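Local coordinates for glutamine aminotransferase class-II domain protein (Ruegeria pomeroyi, PDB 3MDN) that probably works as a class-II glutamine amidotransferase, freeing ammonia from the side-chain amide of glutamine, though its acceptor substrate is not established, at residues Gly118-Phe123 and Thr137-Ser142; Met129-Glu134 and Leu148-Leu153; Trp222-Glu227 and Leu245-Glu250. All coordinates share one frame; numbering follows the deposited sequence.

Contact 1: Gly118-Phe123 and Thr137-Ser142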
# COMPACT_ATOMS: atom_id res chain seq x y z
N GLY D 118 18.07 15.28 19.05
CA GLY D 118 19.18 14.35 19.16
C GLY D 118 19.01 13.28 20.25
O GLY D 118 18.74 13.62 21.39
N GLY D 119 19.17 12.02 19.87
CA GLY D 119 19.15 10.88 20.79
C GLY D 119 17.75 10.53 21.25
O GLY D 119 17.57 9.80 22.22
N PHE D 120 16.75 11.07 20.55
CA PHE D 120 15.35 10.97 20.97
C PHE D 120 14.97 9.56 21.44
O PHE D 120 14.35 9.39 22.50
CB PHE D 120 14.45 11.42 19.83
CG PHE D 120 12.98 11.38 20.15
CD1 PHE D 120 12.41 12.34 20.97
CD2 PHE D 120 12.17 10.40 19.59
CE1 PHE D 120 11.07 12.33 21.24
CE2 PHE D 120 10.80 10.38 19.85
CZ PHE D 120 10.26 11.33 20.69
N GLU D 121 15.35 8.54 20.67
CA GLU D 121 14.93 7.18 21.03
C GLU D 121 15.37 6.78 22.43
O GLU D 121 14.71 5.99 23.08
CB GLU D 121 15.35 6.15 19.99
CG GLU D 121 14.32 6.00 18.90
CD GLU D 121 13.02 5.29 19.36
OE1 GLU D 121 13.10 4.15 19.90
OE2 GLU D 121 11.93 5.88 19.19
N ALA D 122 16.46 7.37 22.93
CA ALA D 122 16.91 7.04 24.28
C ALA D 122 16.02 7.65 25.38
O ALA D 122 16.14 7.27 26.55
CB ALA D 122 18.37 7.44 24.48
N PHE D 123 15.11 8.56 25.02
CA PHE D 123 14.22 9.12 26.05
C PHE D 123 12.77 9.25 25.61
O PHE D 123 12.03 10.10 26.12
CB PHE D 123 14.76 10.46 26.59
CG PHE D 123 14.94 11.55 25.54
CD1 PHE D 123 16.16 11.73 24.91
CD2 PHE D 123 13.90 12.41 25.23
CE1 PHE D 123 16.33 12.74 23.97
CE2 PHE D 123 14.05 13.41 24.32
CZ PHE D 123 15.27 13.59 23.68
N THR D 137 -4.39 11.29 23.26
CA THR D 137 -5.13 10.52 22.29
C THR D 137 -4.66 10.73 20.82
O THR D 137 -4.82 9.85 19.99
CB THR D 137 -6.63 10.84 22.42
OG1 THR D 137 -7.36 10.01 21.52
CG2 THR D 137 -6.91 12.32 22.09
N TYR D 138 -4.10 11.89 20.51
CA TYR D 138 -3.56 12.15 19.17
C TYR D 138 -2.16 11.52 18.93
O TYR D 138 -1.62 11.63 17.83
CB TYR D 138 -3.49 13.67 18.91
CG TYR D 138 -4.84 14.34 19.05
CD1 TYR D 138 -5.13 15.16 20.13
CD2 TYR D 138 -5.86 14.11 18.11
CE1 TYR D 138 -6.40 15.76 20.26
CE2 TYR D 138 -7.11 14.71 18.24
CZ TYR D 138 -7.37 15.53 19.31
OH TYR D 138 -8.62 16.11 19.45
N ARG D 139 -1.57 10.90 19.95
CA ARG D 139 -0.23 10.35 19.79
C ARG D 139 -0.38 8.97 19.15
O ARG D 139 -0.77 8.03 19.80
CB ARG D 139 0.51 10.30 21.15
CG ARG D 139 1.88 9.57 21.19
CD ARG D 139 2.85 10.08 20.15
NE ARG D 139 4.24 9.75 20.49
CZ ARG D 139 5.28 9.90 19.68
NH1 ARG D 139 5.11 10.35 18.43
NH2 ARG D 139 6.50 9.58 20.10
N LYS D 140 -0.12 8.88 17.84
CA LYS D 140 -0.41 7.65 17.06
C LYS D 140 0.84 6.89 16.63
O LYS D 140 0.78 5.71 16.38
CB LYS D 140 -1.26 7.96 15.82
CG LYS D 140 -2.62 8.58 16.14
CD LYS D 140 -3.38 7.63 17.07
CE LYS D 140 -4.84 8.01 17.16
NZ LYS D 140 -5.54 7.17 18.17
N GLY D 141 1.97 7.57 16.53
CA GLY D 141 3.20 6.89 16.13
C GLY D 141 4.31 7.12 17.14
O GLY D 141 4.05 7.34 18.33
N SER D 142 5.55 7.08 16.66
CA SER D 142 6.65 7.15 17.58
C SER D 142 7.68 8.21 17.21
O SER D 142 8.79 8.20 17.75
CB SER D 142 7.30 5.77 17.75
OG SER D 142 8.06 5.43 16.61
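Phe120 and Arg139 both turn CG away from the backbone N, with chi1 at -179° and 172°, and their side chains approach from opposite directions. Arg139 then bends at chi2 before its chain runs on to the guanidinium group. Phe120 CZ meets Arg139 NH2 at 4.2 Å. The nitrogen lies at the edge of the ring, near the ring plane. The guanidinium plane is turned 74° from that plane, which rules out a flat stack and leaves a loose end contact. A second partner lies at the same ring edge: Phe120 CE2 is 3.6 Å from Ser142 O. The aromatic rim therefore borders both a guanidinium and a backbone carbonyl.

Glu121 flanks this pair, and its OE2 stays 4.2 Å from Ser142 O, a distant approach of two acceptor oxygens. No hydrogen bond joins the two segments. The polar ends find their mates nearby instead. Arg139 NE is paired with Asp128 and NH1 with Glu146, and these salt bridges, with NH1 also bonded to Thr143 O, should fix the rotation of the guanidinium. Glu121 OE2 is salt-bridged to Arg124, while its OE1 is hydrogen-bonded to Thr137 of the second subunit. In 118-123 a tight turn sets up Phe120, with Ala122 N bonded to Gly119 O at 2.8 Å.

The contact joins the loop after strand 116-117 to the loop between helices 133-136 and 144-154. Phe120 lies against Ala127 of helix 124-129 and against Asp144 and Val147 of helix 144-154.

Contact 2: Met129-Glu134 and Leu148-Leu153; sequences MAIADE and LFLLAL
Leu151 pushes its CD2 methyl into a shallow hollow formed by Ala130 and Ile131. The hollow has three parts. Ala130 CB lies 3.8 Å from Leu151 CD2, Ala130 O lies 3.6 Å from the same methyl, and Ile131 CG1 closes the remaining part at 3.7 Å from it. One methyl thus meets a side chain, a peptide carbonyl and the next side chain along. The first torsion of Leu151 (chi1 -80°) sets CG anti to its own carbonyl carbon, and from there the end of the side chain comes nearer to 129-134 than its base.

Ile131 works as a fork. Its CG1 branch takes Leu151, and the two side chains cross at about a right angle. Its CG2 branch goes to the neighbouring helix residue, where CG2 is 4.1 Å from Leu150 CB. The fork therefore sits over two consecutive residues of the helix. The backbones come close here: the CA atoms of Ile131 and Leu151 are 5.3 Å apart. Beside them, Ala130 reaches Leu151 CD2 with its single CB. The side chains that meet are all apolar, and no hydrogen bond spans the contact.

A polar link lies just beside it. Ser154 OG of helix 144-154 bonds with both Ala132 N and Leu150 O. On another side, Leu151 touches Ala168 and Ala130 touches Arg171, both of helix 161-179. Phe149 lies against Phe104 and Ala106 of strand 104-106. The connection between helices 124-129 and 133-136 is thus packed onto helix 144-154, which itself lies against a sheet, as expected of a helical layer in the four-layered alpha-beta-beta-alpha fold of Ntn hydrolases.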
# COMPACT_ATOMS: atom_id res chain seq x y z
N MSE D 129 5.57 11.15 28.13
CA MSE D 129 5.01 11.44 29.45
C MSE D 129 4.70 12.93 29.60
O MSE D 129 3.78 13.31 30.33
CB MSE D 129 6.01 11.01 30.52
CG MSE D 129 5.50 10.94 31.99
SE MSE D 129 7.04 11.10 33.24
CE MSE D 129 7.73 12.86 32.66
N ALA D 130 5.46 13.76 28.90
CA ALA D 130 5.27 15.22 28.91
C ALA D 130 4.05 15.70 28.13
O ALA D 130 3.68 16.84 28.27
CB ALA D 130 6.50 15.92 28.39
N ILE D 131 3.46 14.86 27.29
CA ILE D 131 2.27 15.28 26.57
C ILE D 131 1.06 15.34 27.53
O ILE D 131 0.81 14.38 28.25
CB ILE D 131 1.98 14.32 25.37
CG1 ILE D 131 3.12 14.38 24.34
CG2 ILE D 131 0.65 14.68 24.71
CD1 ILE D 131 3.16 13.13 23.39
N ALA D 132 0.29 16.44 27.52
CA ALA D 132 -0.92 16.53 28.38
C ALA D 132 -1.89 15.42 28.00
O ALA D 132 -1.98 15.05 26.82
CB ALA D 132 -1.62 17.88 28.26
N ASP D 133 -2.62 14.92 29.00
CA ASP D 133 -3.67 13.93 28.82
C ASP D 133 -4.63 14.33 27.69
O ASP D 133 -5.07 13.50 26.91
CB ASP D 133 -4.49 13.75 30.11
CG ASP D 133 -3.66 13.29 31.31
OD1 ASP D 133 -4.19 13.36 32.44
OD2 ASP D 133 -2.49 12.85 31.15
N GLU D 134 -4.99 15.61 27.65
CA GLU D 134 -5.96 16.12 26.67
C GLU D 134 -5.55 15.79 25.22
O GLU D 134 -6.39 15.57 24.35
CB GLU D 134 -6.05 17.65 26.82
CG GLU D 134 -7.27 18.30 26.16
CD GLU D 134 -7.21 19.83 26.20
OE1 GLU D 134 -6.53 20.41 27.09
OE2 GLU D 134 -7.87 20.46 25.35
N LEU D 148 6.71 16.96 19.23
CA LEU D 148 6.86 18.39 19.22
C LEU D 148 5.48 19.06 19.01
O LEU D 148 5.13 20.05 19.66
CB LEU D 148 7.83 18.80 18.11
CG LEU D 148 8.91 19.88 18.26
CD1 LEU D 148 9.12 20.56 16.92
CD2 LEU D 148 8.64 20.93 19.35
N PHE D 149 4.71 18.52 18.08
CA PHE D 149 3.39 19.08 17.76
C PHE D 149 2.44 18.96 18.95
O PHE D 149 1.79 19.92 19.33
CB PHE D 149 2.79 18.36 16.55
CG PHE D 149 1.38 18.78 16.20
CD1 PHE D 149 0.99 20.11 16.17
CD2 PHE D 149 0.45 17.81 15.81
CE1 PHE D 149 -0.31 20.47 15.78
CE2 PHE D 149 -0.86 18.16 15.44
CZ PHE D 149 -1.23 19.49 15.42
N LEU D 150 2.37 17.78 19.52
CA LEU D 150 1.41 17.57 20.63
C LEU D 150 1.83 18.28 21.91
O LEU D 150 0.98 18.76 22.67
CB LEU D 150 1.21 16.08 20.88
CG LEU D 150 0.68 15.38 19.63
CD1 LEU D 150 0.53 13.92 19.91
CD2 LEU D 150 -0.66 15.99 19.15
N LEU D 151 3.15 18.35 22.14
CA LEU D 151 3.71 19.18 23.21
C LEU D 151 3.37 20.66 23.01
O LEU D 151 3.11 21.37 23.97
CB LEU D 151 5.22 19.07 23.29
CG LEU D 151 6.03 17.94 23.94
CD1 LEU D 151 7.29 18.61 24.54
CD2 LEU D 151 5.30 17.23 25.06
N ALA D 152 3.43 21.15 21.78
CA ALA D 152 3.07 22.54 21.52
C ALA D 152 1.57 22.78 21.78
O ALA D 152 1.20 23.82 22.36
CB ALA D 152 3.47 22.97 20.10
N LEU D 153 0.72 21.85 21.35
CA LEU D 153 -0.70 21.88 21.77
C LEU D 153 -0.83 21.91 23.29
O LEU D 153 -1.52 22.78 23.84
CB LEU D 153 -1.53 20.74 21.14
CG LEU D 153 -1.82 21.01 19.66
CD1 LEU D 153 -2.14 19.75 18.84
CD2 LEU D 153 -2.91 22.08 19.46

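Contact 3: Trp222-Glu227 and Leu245-Glu250; sequences WAVVSE and LTIGAE
Strands 222-225 and 245-248 run nearly antiparallel, with 151° between their directions, and their axes approach to 9.7 Å, too far for backbone bonding between them. They belong to two different antiparallel sheets packed face to face, the beta-sandwich core of the Ntn-hydrolase fold. Alternate residues point into the space between the sheets: Trp222 and Val224 from one, Leu245 and Ile247 from the other.

Ile247 is the central side chain. Its CG2 methyl approaches the five-membered part of the Trp222 indole, 3.6 Å from Trp222 CD1, at an oblique angle to the ring. A chi1 of -61° puts CG1 anti to the carbonyl carbon and CG2 anti to the backbone N; the extended chi2 (154°) then carries CD1 on from CG1. CD1 settles between the two residues of the opposing strand, 3.8 Å from Val224 CG2 and 4.0 Å from Trp222 CB. With an alanine in place of Ile247, a gap would probably open between the sheets, Trp222 CD1 losing its methyl neighbour and Val224 CG2 keeping only Leu245 CD2 of its two partners across the contact.

Leu245 extends the same layer. Val224 meets both Leu245 and Ile247 tip to tip, using a single methyl for the two.

Each strand finds its hydrogen bonds within its own sheet. Val224 bonds through its backbone with Ala8, and Ala223 with Arg214. The Trp222 ring also meets Tyr215 of strand 212-216 edge to face, and Ala252 of strand 251-256 touches both Trp222 and Ile247. At the other end of the contact, Val224 CG2 stands 4.0 Å from Leu245 CD2.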
# COMPACT_ATOMS: atom_id res chain seq x y z
N TRP D 222 1.40 33.31 -0.96
CA TRP D 222 2.75 33.05 -0.45
C TRP D 222 3.13 31.57 -0.45
O TRP D 222 2.35 30.72 -0.02
CB TRP D 222 2.83 33.55 0.99
CG TRP D 222 2.69 35.05 1.11
CD1 TRP D 222 1.53 35.75 1.20
CD2 TRP D 222 3.75 36.01 1.17
NE1 TRP D 222 1.78 37.09 1.30
CE2 TRP D 222 3.14 37.29 1.29
CE3 TRP D 222 5.15 35.92 1.14
CZ2 TRP D 222 3.89 38.48 1.39
CZ3 TRP D 222 5.91 37.14 1.22
CH2 TRP D 222 5.27 38.39 1.36
N ALA D 223 4.35 31.27 -0.87
CA ALA D 223 4.92 29.94 -0.73
C ALA D 223 6.02 29.98 0.32
O ALA D 223 6.74 30.98 0.42
CB ALA D 223 5.48 29.42 -2.08
N VAL D 224 6.17 28.90 1.08
CA VAL D 224 7.24 28.73 2.05
C VAL D 224 7.77 27.31 1.82
O VAL D 224 7.00 26.37 1.72
CB VAL D 224 6.70 28.79 3.51
CG1 VAL D 224 7.85 28.82 4.51
CG2 VAL D 224 5.77 30.03 3.70
N VAL D 225 9.07 27.15 1.75
CA VAL D 225 9.65 25.91 1.30
C VAL D 225 10.94 25.63 2.05
O VAL D 225 11.57 26.55 2.62
CB VAL D 225 9.97 25.99 -0.19
CG1 VAL D 225 8.71 26.13 -1.02
CG2 VAL D 225 10.91 27.18 -0.45
N SER D 226 11.36 24.37 2.06
CA SER D 226 12.64 23.99 2.62
C SER D 226 13.79 24.28 1.66
O SER D 226 14.94 24.37 2.09
CB SER D 226 12.65 22.52 3.00
OG SER D 226 12.31 21.72 1.89
N GLU D 227 13.50 24.41 0.36
CA GLU D 227 14.54 24.75 -0.63
C GLU D 227 13.94 25.36 -1.89
O GLU D 227 12.97 24.83 -2.42
CB GLU D 227 15.37 23.51 -0.98
CG GLU D 227 14.55 22.26 -1.20
CD GLU D 227 15.27 21.23 -2.04
OE1 GLU D 227 15.14 20.02 -1.74
OE2 GLU D 227 15.97 21.65 -3.00
N LEU D 245 7.98 33.12 11.13
CA LEU D 245 7.31 33.82 10.07
C LEU D 245 5.81 33.62 10.28
O LEU D 245 5.37 32.51 10.63
CB LEU D 245 7.71 33.19 8.74
CG LEU D 245 7.03 33.68 7.46
CD1 LEU D 245 7.52 35.12 7.15
CD2 LEU D 245 7.33 32.71 6.29
N THR D 246 5.03 34.66 10.06
CA THR D 246 3.59 34.58 10.21
C THR D 246 2.99 35.17 8.93
O THR D 246 3.31 36.31 8.57
CB THR D 246 3.11 35.40 11.44
OG1 THR D 246 3.59 34.81 12.66
CG2 THR D 246 1.56 35.53 11.47
N ILE D 247 2.15 34.39 8.25
CA ILE D 247 1.43 34.84 7.08
C ILE D 247 -0.07 34.72 7.31
O ILE D 247 -0.62 33.60 7.47
CB ILE D 247 1.84 34.08 5.82
CG1 ILE D 247 3.35 34.32 5.54
CG2 ILE D 247 1.02 34.61 4.62
CD1 ILE D 247 4.01 33.20 4.77
N GLY D 248 -0.74 35.86 7.34
CA GLY D 248 -2.17 35.88 7.63
C GLY D 248 -2.86 37.08 7.03
O GLY D 248 -2.45 37.59 5.99
N ALA D 249 -3.88 37.56 7.72
CA ALA D 249 -4.75 38.60 7.16
C ALA D 249 -4.03 39.93 6.94
O ALA D 249 -4.51 40.76 6.17
CB ALA D 249 -5.97 38.80 8.03
N GLU D 250 -2.88 40.12 7.60
CA GLU D 250 -2.08 41.35 7.46
C GLU D 250 -0.96 41.29 6.39
O GLU D 250 -0.38 42.32 6.05
CB GLU D 250 -1.46 41.75 8.81

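In the fold
Contacts 1 and 2 form one neighbourhood, with centres 11 Å apart. Their segments alternate along the chain, and they touch directly where Leu150 CD1 lies 3.7 Å from Arg139 CA and Leu150 CD2 lies 3.7 Å from Tyr138 CB. Both also reach the second subunit. Contact 3 comes later in the chain and lies on the opposite side of its centre. Its nearest atoms are about 18 Å from those of contact 1 and about 14 Å from those of contact 2. The helical region at the second subunit is thus separate from the packing between the sheets. No catalytic residue has been assigned here, so none of the three can be tied to the active site.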